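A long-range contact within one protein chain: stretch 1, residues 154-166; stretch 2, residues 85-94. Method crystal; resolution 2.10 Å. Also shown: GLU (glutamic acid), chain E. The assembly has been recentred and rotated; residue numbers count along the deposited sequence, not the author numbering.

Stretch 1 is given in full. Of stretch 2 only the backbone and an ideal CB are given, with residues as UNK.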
ATOM      1  N   ALA B 154     -15.244 -13.524   7.755  1.00 29.60           N
ATOM      2  CA  ALA B 154     -14.603 -13.574   6.454  1.00 29.18           C
ATOM      3  C   ALA B 154     -13.099 -13.371   6.578  1.00 29.07           C
ATOM      4  O   ALA B 154     -12.579 -13.093   7.659  1.00 27.75           O
ATOM      5  CB  ALA B 154     -15.183 -12.497   5.550  1.00 29.18           C
ATOM      6  N   VAL B 155     -12.412 -13.515   5.451  1.00 27.10           N
ATOM      7  CA  VAL B 155     -10.973 -13.318   5.373  1.00 25.65           C
ATOM      8  C   VAL B 155     -10.680 -12.431   4.163  1.00 24.26           C
ATOM      9  O   VAL B 155     -11.269 -12.605   3.099  1.00 26.14           O
ATOM     10  CB  VAL B 155     -10.226 -14.655   5.177  1.00 26.96           C
ATOM     11  CG1 VAL B 155      -8.753 -14.395   4.916  1.00 26.90           C
ATOM     12  CG2 VAL B 155     -10.400 -15.544   6.381  1.00 26.58           C
ATOM     13  N   VAL B 156      -9.786 -11.468   4.336  1.00 21.14           N
ATOM     14  CA  VAL B 156      -9.383 -10.587   3.247  1.00 20.21           C
ATOM     15  C   VAL B 156      -7.868 -10.724   3.139  1.00 20.25           C
ATOM     16  O   VAL B 156      -7.141 -10.470   4.095  1.00 14.18           O
ATOM     17  CB  VAL B 156      -9.733  -9.111   3.525  1.00 20.17           C
ATOM     18  CG1 VAL B 156      -9.102  -8.223   2.465  1.00 20.47           C
ATOM     19  CG2 VAL B 156     -11.248  -8.928   3.519  1.00 22.46           C
ATOM     20  N   PHE B 157      -7.397 -11.127   1.965  1.00 18.67           N
ATOM     21  CA  PHE B 157      -5.979 -11.321   1.764  1.00 18.79           C
ATOM     22  C   PHE B 157      -5.658 -11.262   0.274  1.00 18.95           C
ATOM     23  O   PHE B 157      -6.541 -11.022  -0.559  1.00 19.27           O
ATOM     24  CB  PHE B 157      -5.595 -12.670   2.381  1.00 18.61           C
ATOM     25  CG  PHE B 157      -4.152 -12.785   2.759  1.00 19.26           C
ATOM     26  CD1 PHE B 157      -3.504 -11.752   3.411  1.00 18.05           C
ATOM     27  CD2 PHE B 157      -3.444 -13.953   2.483  1.00 19.35           C
ATOM     28  CE1 PHE B 157      -2.154 -11.878   3.793  1.00 18.56           C
ATOM     29  CE2 PHE B 157      -2.100 -14.094   2.857  1.00 18.66           C
ATOM     30  CZ  PHE B 157      -1.453 -13.057   3.512  1.00 17.11           C
ATOM     31  N   ASP B 158      -4.395 -11.467  -0.065  1.00 16.69           N
ATOM     32  CA  ASP B 158      -3.965 -11.425  -1.463  1.00 16.55           C
ATOM     33  C   ASP B 158      -4.695 -12.484  -2.308  1.00 15.47           C
ATOM     34  O   ASP B 158      -4.663 -13.679  -1.995  1.00 14.63           O
ATOM     35  CB  ASP B 158      -2.447 -11.609  -1.508  1.00 16.59           C
ATOM     36  CG  ASP B 158      -1.723 -10.541  -0.706  1.00 17.21           C
ATOM     37  OD1 ASP B 158      -1.998 -10.419   0.498  1.00 18.97           O
ATOM     38  OD2 ASP B 158      -0.891  -9.826  -1.271  1.00 19.46           O
ATOM     39  N   ALA B 159      -5.356 -12.032  -3.373  1.00 15.18           N
ATOM     40  CA  ALA B 159      -6.131 -12.923  -4.248  1.00 16.67           C
ATOM     41  C   ALA B 159      -5.414 -14.199  -4.695  1.00 16.61           C
ATOM     42  O   ALA B 159      -5.970 -15.299  -4.598  1.00 16.60           O
ATOM     43  CB  ALA B 159      -6.637 -12.144  -5.477  1.00 15.15           C
ATOM     44  N   PRO B 160      -4.176 -14.066  -5.203  1.00 16.00           N
ATOM     45  CA  PRO B 160      -3.375 -15.208  -5.667  1.00 15.66           C
ATOM     46  C   PRO B 160      -3.182 -16.243  -4.564  1.00 16.37           C
ATOM     47  O   PRO B 160      -3.245 -17.441  -4.805  1.00 15.56           O
ATOM     48  CB  PRO B 160      -2.049 -14.566  -6.059  1.00 17.59           C
ATOM     49  CG  PRO B 160      -2.440 -13.167  -6.451  1.00 19.26           C
ATOM     50  CD  PRO B 160      -3.474 -12.788  -5.435  1.00 16.35           C
ATOM     51  N   VAL B 161      -2.945 -15.770  -3.346  1.00 15.75           N
ATOM     52  CA  VAL B 161      -2.739 -16.682  -2.240  1.00 13.97           C
ATOM     53  C   VAL B 161      -4.029 -17.388  -1.843  1.00 14.76           C
ATOM     54  O   VAL B 161      -4.017 -18.587  -1.568  1.00 13.24           O
ATOM     55  CB  VAL B 161      -2.144 -15.934  -1.045  1.00 13.09           C
ATOM     56  CG1 VAL B 161      -1.960 -16.881   0.129  1.00 11.77           C
ATOM     57  CG2 VAL B 161      -0.803 -15.322  -1.456  1.00 10.85           C
ATOM     58  N   LEU B 162      -5.140 -16.650  -1.820  1.00 17.46           N
ATOM     59  CA  LEU B 162      -6.431 -17.247  -1.470  1.00 17.12           C
ATOM     60  C   LEU B 162      -6.821 -18.305  -2.516  1.00 19.30           C
ATOM     61  O   LEU B 162      -7.240 -19.412  -2.165  1.00 18.74           O
ATOM     62  CB  LEU B 162      -7.518 -16.163  -1.363  1.00 18.44           C
ATOM     63  CG  LEU B 162      -7.364 -15.141  -0.215  1.00 18.54           C
ATOM     64  CD1 LEU B 162      -8.388 -14.032  -0.354  1.00 15.65           C
ATOM     65  CD2 LEU B 162      -7.525 -15.857   1.121  1.00 18.45           C
ATOM     66  N   LEU B 163      -6.672 -17.982  -3.799  1.00 21.40           N
ATOM     67  CA  LEU B 163      -7.017 -18.948  -4.845  1.00 24.83           C
ATOM     68  C   LEU B 163      -6.303 -20.272  -4.641  1.00 25.26           C
ATOM     69  O   LEU B 163      -6.924 -21.328  -4.681  1.00 25.73           O
ATOM     70  CB  LEU B 163      -6.670 -18.400  -6.229  1.00 27.62           C
ATOM     71  CG  LEU B 163      -7.680 -17.399  -6.785  1.00 31.39           C
ATOM     72  CD1 LEU B 163      -7.149 -16.823  -8.085  1.00 34.86           C
ATOM     73  CD2 LEU B 163      -9.030 -18.085  -7.018  1.00 31.44           C
ATOM     74  N   PHE B 164      -4.994 -20.207  -4.427  1.00 25.40           N
ATOM     75  CA  PHE B 164      -4.192 -21.408  -4.219  1.00 24.27           C
ATOM     76  C   PHE B 164      -4.687 -22.226  -3.031  1.00 24.86           C
ATOM     77  O   PHE B 164      -4.771 -23.455  -3.098  1.00 24.82           O
ATOM     78  CB  PHE B 164      -2.737 -21.028  -3.979  1.00 24.85           C
ATOM     79  CG  PHE B 164      -1.794 -22.192  -4.037  1.00 24.12           C
ATOM     80  CD1 PHE B 164      -1.455 -22.761  -5.254  1.00 24.72           C
ATOM     81  CD2 PHE B 164      -1.249 -22.723  -2.877  1.00 25.19           C
ATOM     82  CE1 PHE B 164      -0.581 -23.844  -5.316  1.00 25.41           C
ATOM     83  CE2 PHE B 164      -0.372 -23.808  -2.930  1.00 25.39           C
ATOM     84  CZ  PHE B 164      -0.041 -24.367  -4.148  1.00 23.48           C
ATOM     85  N   TYR B 165      -4.978 -21.538  -1.932  1.00 24.33           N
ATOM     86  CA  TYR B 165      -5.481 -22.183  -0.724  1.00 26.09           C
ATOM     87  C   TYR B 165      -6.843 -22.808  -1.018  1.00 27.00           C
ATOM     88  O   TYR B 165      -7.135 -23.920  -0.582  1.00 28.53           O
ATOM     89  CB  TYR B 165      -5.637 -21.156   0.407  1.00 23.51           C
ATOM     90  CG  TYR B 165      -6.513 -21.641   1.548  1.00 24.60           C
ATOM     91  CD1 TYR B 165      -6.069 -22.642   2.417  1.00 24.00           C
ATOM     92  CD2 TYR B 165      -7.815 -21.144   1.719  1.00 24.48           C
ATOM     93  CE1 TYR B 165      -6.892 -23.143   3.420  1.00 23.28           C
ATOM     94  CE2 TYR B 165      -8.649 -21.638   2.724  1.00 24.99           C
ATOM     95  CZ  TYR B 165      -8.175 -22.642   3.568  1.00 24.94           C
ATOM     96  OH  TYR B 165      -8.977 -23.171   4.547  1.00 28.09           O
ATOM     97  N   ALA B 166      -7.667 -22.072  -1.754  1.00 28.57           N
ATOM     98  CA  ALA B 166      -9.003 -22.520  -2.110  1.00 31.11           C
ATOM     99  C   ALA B 166      -8.961 -23.732  -3.035  1.00 33.15           C
ATOM    100  O   ALA B 166      -9.650 -24.724  -2.806  1.00 33.73           O
ATOM    101  CB  ALA B 166      -9.771 -21.383  -2.769  1.00 29.65           C
ATOM    102  N   UNK B  85       6.967  -7.267  -9.933  1.00 15.16           N
ATOM    103  CA  UNK B  85       7.248  -8.621 -10.416  1.00 13.39           C
ATOM    104  C   UNK B  85       5.961  -9.398 -10.603  1.00 12.08           C
ATOM    105  O   UNK B  85       5.979 -10.521 -11.111  1.00 11.47           O
ATOM    106  CB  UNK B  85       8.173  -9.362  -9.448  1.00 13.39           C
ATOM    107  N   UNK B  86       4.853  -8.805 -10.175  1.00 10.45           N
ATOM    108  CA  UNK B  86       3.554  -9.467 -10.246  1.00 13.20           C
ATOM    109  C   UNK B  86       2.405  -8.485 -10.010  1.00 13.37           C
ATOM    110  O   UNK B  86       2.561  -7.504  -9.284  1.00 14.38           O
ATOM    111  CB  UNK B  86       3.488 -10.604  -9.224  1.00 13.20           C
ATOM    112  N   UNK B  87       1.254  -8.758 -10.617  1.00 15.01           N
ATOM    113  CA  UNK B  87       0.060  -7.931 -10.450  1.00 16.21           C
ATOM    114  C   UNK B  87      -0.881  -8.718  -9.542  1.00 18.23           C
ATOM    115  O   UNK B  87      -1.297  -9.830  -9.878  1.00 18.62           O
ATOM    116  CB  UNK B  87      -0.596  -7.590 -11.790  1.00 16.21           C
ATOM    117  N   UNK B  88      -1.216  -8.152  -8.388  1.00 18.30           N
ATOM    118  CA  UNK B  88      -2.086  -8.835  -7.420  1.00 19.83           C
ATOM    119  C   UNK B  88      -3.099  -7.872  -6.785  1.00 18.63           C
ATOM    120  O   UNK B  88      -3.327  -6.786  -7.300  1.00 20.94           O
ATOM    121  CB  UNK B  88      -1.240  -9.491  -6.327  1.00 19.83           C
ATOM    122  N   UNK B  89      -3.710  -8.283  -5.677  1.00 19.30           N
ATOM    123  CA  UNK B  89      -4.665  -7.417  -5.015  1.00 19.78           C
ATOM    124  C   UNK B  89      -5.416  -8.117  -3.903  1.00 20.44           C
ATOM    125  O   UNK B  89      -5.357  -9.339  -3.773  1.00 22.40           O
ATOM    126  CB  UNK B  89      -5.659  -6.861  -6.036  1.00 19.78           C
ATOM    127  N   UNK B  90      -6.138  -7.347  -3.098  1.00 20.35           N
ATOM    128  CA  UNK B  90      -6.899  -7.918  -1.994  1.00 21.00           C
ATOM    129  C   UNK B  90      -8.243  -8.424  -2.477  1.00 23.08           C
ATOM    130  O   UNK B  90      -8.847  -7.846  -3.382  1.00 22.17           O
ATOM    131  CB  UNK B  90      -7.091  -6.887  -0.880  1.00 21.00           C
ATOM    132  N   UNK B  91      -8.712  -9.504  -1.869  1.00 24.07           N
ATOM    133  CA  UNK B  91      -9.999 -10.067  -2.231  1.00 26.17           C
ATOM    134  C   UNK B  91     -10.643 -10.678  -0.994  1.00 26.01           C
ATOM    135  O   UNK B  91      -9.963 -10.969  -0.011  1.00 24.95           O
ATOM    136  CB  UNK B  91      -9.849 -11.109  -3.341  1.00 26.17           C
ATOM    137  N   UNK B  92     -11.956 -10.869  -1.055  1.00 25.43           N
ATOM    138  CA  UNK B  92     -12.702 -11.425   0.062  1.00 25.47           C
ATOM    139  C   UNK B  92     -12.928 -12.931  -0.079  1.00 24.85           C
ATOM    140  O   UNK B  92     -13.113 -13.441  -1.187  1.00 24.38           O
ATOM    141  CB  UNK B  92     -14.048 -10.709   0.193  1.00 25.47           C
ATOM    142  N   UNK B  93     -12.897 -13.632   1.054  1.00 23.05           N
ATOM    143  CA  UNK B  93     -13.126 -15.074   1.109  1.00 23.10           C
ATOM    144  C   UNK B  93     -13.974 -15.393   2.341  1.00 26.52           C
ATOM    145  O   UNK B  93     -13.656 -14.957   3.448  1.00 25.51           O
ATOM    146  CB  UNK B  93     -11.802 -15.841   1.143  1.00 23.10           C
ATOM    147  N   UNK B  94     -15.060 -16.140   2.145  1.00 29.24           N
ATOM    148  CA  UNK B  94     -15.945 -16.510   3.249  1.00 32.07           C
ATOM    149  C   UNK B  94     -16.210 -18.009   3.223  1.00 33.79           C
ATOM    150  O   UNK B  94     -15.838 -18.687   2.268  1.00 34.32           O
ATOM    151  CB  UNK B  94     -17.261 -15.734   3.175  1.00 32.07           C
TER
HETATM  152  N   GLU E2620       1.131  -8.729  -0.042  1.00 16.95           N
HETATM  153  CA  GLU E2620       1.010  -8.630   1.442  1.00 17.76           C
HETATM  154  C   GLU E2620       1.856  -7.468   1.953  1.00 17.99           C
HETATM  155  O   GLU E2620       2.839  -7.118   1.266  1.00 17.78           O
HETATM  156  CB  GLU E2620       1.485  -9.927   2.097  1.00 18.83           C
HETATM  157  CG  GLU E2620       1.286  -9.969   3.609  1.00 17.19           C
HETATM  158  CD  GLU E2620       1.906 -11.202   4.255  1.00 17.15           C
HETATM  159  OE1 GLU E2620       1.625 -11.455   5.445  1.00 14.43           O
HETATM  160  OE2 GLU E2620       2.676 -11.911   3.572  1.00 15.35           O
HETATM  161  OXT GLU E2620       1.537  -6.925   3.031  1.00 18.44           O

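The frame comes first. The strand 154-158 runs antiparallel to stretch 2, and the helix that follows it, 159-166, packs over one face of the pair. Five backbone hydrogen bonds set the register, so each position of stretch 2 has its outlook fixed before any side chain is chosen.

Position 85 has nothing of stretch 1 within reach of its ideal CB, so this contact leaves the choice open; it is Ile85.

At position 86 CA-to-CB points toward stretch 1, but the CB itself falls short of it. A small residue would leave the gap unfilled, whereas a long or aromatic one could reach the ring of Pro160. The residue is Phe86, chi1 t, whose CE2 lies 3.8 Å from Pro160 CG.

Position 87 points away, and stretch 1 asks nothing of it: Ala87.

Position 88 points toward the start of the helix, its ideal CB only 3.9 Å from Pro160 CG, with the carboxylate of Asp158 farther off. Room is short, which favours alanine, serine or perhaps threonine. It is Ser88, whose OG comes 3.0 Å from Pro160 CD, a close approach rather than a hydrogen bond; the hydroxyl is hydrogen-bonded elsewhere in the structure.

At position 89 the backbone is almost fully extended, phi 171° and psi 169°. Such a phi strongly favours glycine, and Gly89 it is. Its carbonyl does the work: Ala159 N donates to Gly89 O at 2.7 Å and 173°, tying the first turn of the helix to the strand.

Position 90 points sideways, with its ideal CB 4.1 Å from Val156 CG1. A branched aliphatic residue suits such a neighbour. Leu90 packs its CB against Val156 CG1 at 4.1 Å.

Position 91 pairs with Phe157 through two backbone hydrogen bonds, its N to Phe157 O at 3.0 Å and Phe157 N to its O at 3.2 Å. Its CB looks to the helix side, near Ala159 CB and Leu162 CD1. Aliphatic residues would fit, as would a longer chain with a polar end. Gln91 lays OE1 3.4 Å from Ala159 CB, while its NE2 is hydrogen-bonded elsewhere.

Position 92 turns to the other face, beside Val156 CG2, where a beta-branched aliphatic is natural. Ile92 meets Val156 CG2 with CG1 at 4.2 Å.

Position 93 returns to the helix side. Its ideal CB lies 4.1 Å from Leu162 CD1, and beyond it Val155, Leu162 and Tyr165 offer a largely apolar hollow that rewards a long, flexible side chain; leucine could fill part of it. Met93 extends with chi1 and chi2 both t and brings CE within 3.7 Å of Leu162 CD2, 3.8 Å of Tyr165 CE2 and 4.0 Å of Val155 CB. Its SD sits at the edge of the Tyr165 ring. It has the largest area covered by stretch 1.

Position 94 faces Ala154 CB, 4.5 Å from the ideal CB, a small partner that leaves space for a branched neighbour. Val94 places CG1 3.5 Å from Ala154 CB.

Stretch 2 85-94: IFASGLQIMV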
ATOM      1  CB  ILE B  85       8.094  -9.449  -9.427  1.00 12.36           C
ATOM      2  CG1 ILE B  85       7.353  -9.532  -8.083  1.00  9.76           C
ATOM      3  CG2 ILE B  85       9.475  -8.855  -9.306  1.00 10.15           C
ATOM      4  CD1 ILE B  85       8.015 -10.387  -7.052  1.00 13.32           C
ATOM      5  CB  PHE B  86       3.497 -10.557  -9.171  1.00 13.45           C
ATOM      6  CG  PHE B  86       2.452 -11.608  -9.416  1.00 13.99           C
ATOM      7  CD1 PHE B  86       2.766 -12.767 -10.124  1.00 15.78           C
ATOM      8  CD2 PHE B  86       1.163 -11.455  -8.927  1.00 16.01           C
ATOM      9  CE1 PHE B  86       1.804 -13.767 -10.333  1.00 16.49           C
ATOM     10  CE2 PHE B  86       0.192 -12.441  -9.127  1.00 14.73           C
ATOM     11  CZ  PHE B  86       0.517 -13.601  -9.833  1.00 15.42           C
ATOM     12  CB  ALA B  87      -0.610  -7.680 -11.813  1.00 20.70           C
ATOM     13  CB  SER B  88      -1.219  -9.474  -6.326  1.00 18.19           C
ATOM     14  OG  SER B  88      -1.988 -10.218  -5.398  1.00 20.39           O
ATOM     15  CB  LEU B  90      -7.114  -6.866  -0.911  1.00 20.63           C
ATOM     16  CG  LEU B  90      -5.859  -6.137  -0.433  1.00 19.72           C
ATOM     17  CD1 LEU B  90      -6.243  -5.054   0.564  1.00 18.73           C
ATOM     18  CD2 LEU B  90      -4.891  -7.132   0.180  1.00 20.83           C
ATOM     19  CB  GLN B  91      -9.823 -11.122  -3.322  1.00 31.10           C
ATOM     20  CG  GLN B  91     -11.115 -11.516  -4.018  1.00 33.01           C
ATOM     21  CD  GLN B  91     -10.882 -11.935  -5.455  1.00 36.29           C
ATOM     22  OE1 GLN B  91      -9.995 -12.739  -5.738  1.00 38.08           O
ATOM     23  NE2 GLN B  91     -11.682 -11.390  -6.377  1.00 38.33           N
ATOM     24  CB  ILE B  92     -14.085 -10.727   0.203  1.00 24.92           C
ATOM     25  CG1 ILE B  92     -13.910  -9.205   0.256  1.00 25.81           C
ATOM     26  CG2 ILE B  92     -14.780 -11.208   1.458  1.00 26.88           C
ATOM     27  CD1 ILE B  92     -15.219  -8.425   0.272  1.00 24.32           C
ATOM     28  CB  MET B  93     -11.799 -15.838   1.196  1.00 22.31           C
ATOM     29  CG  MET B  93     -11.971 -17.345   1.336  1.00 22.29           C
ATOM     30  SD  MET B  93     -10.420 -18.290   1.301  1.00 24.44           S
ATOM     31  CE  MET B  93      -9.840 -18.068   3.041  1.00 22.02           C
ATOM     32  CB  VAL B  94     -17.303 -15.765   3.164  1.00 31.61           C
ATOM     33  CG1 VAL B  94     -17.090 -14.254   3.265  1.00 32.64           C
ATOM     34  CG2 VAL B  94     -18.005 -16.108   1.867  1.00 32.32           C
TER
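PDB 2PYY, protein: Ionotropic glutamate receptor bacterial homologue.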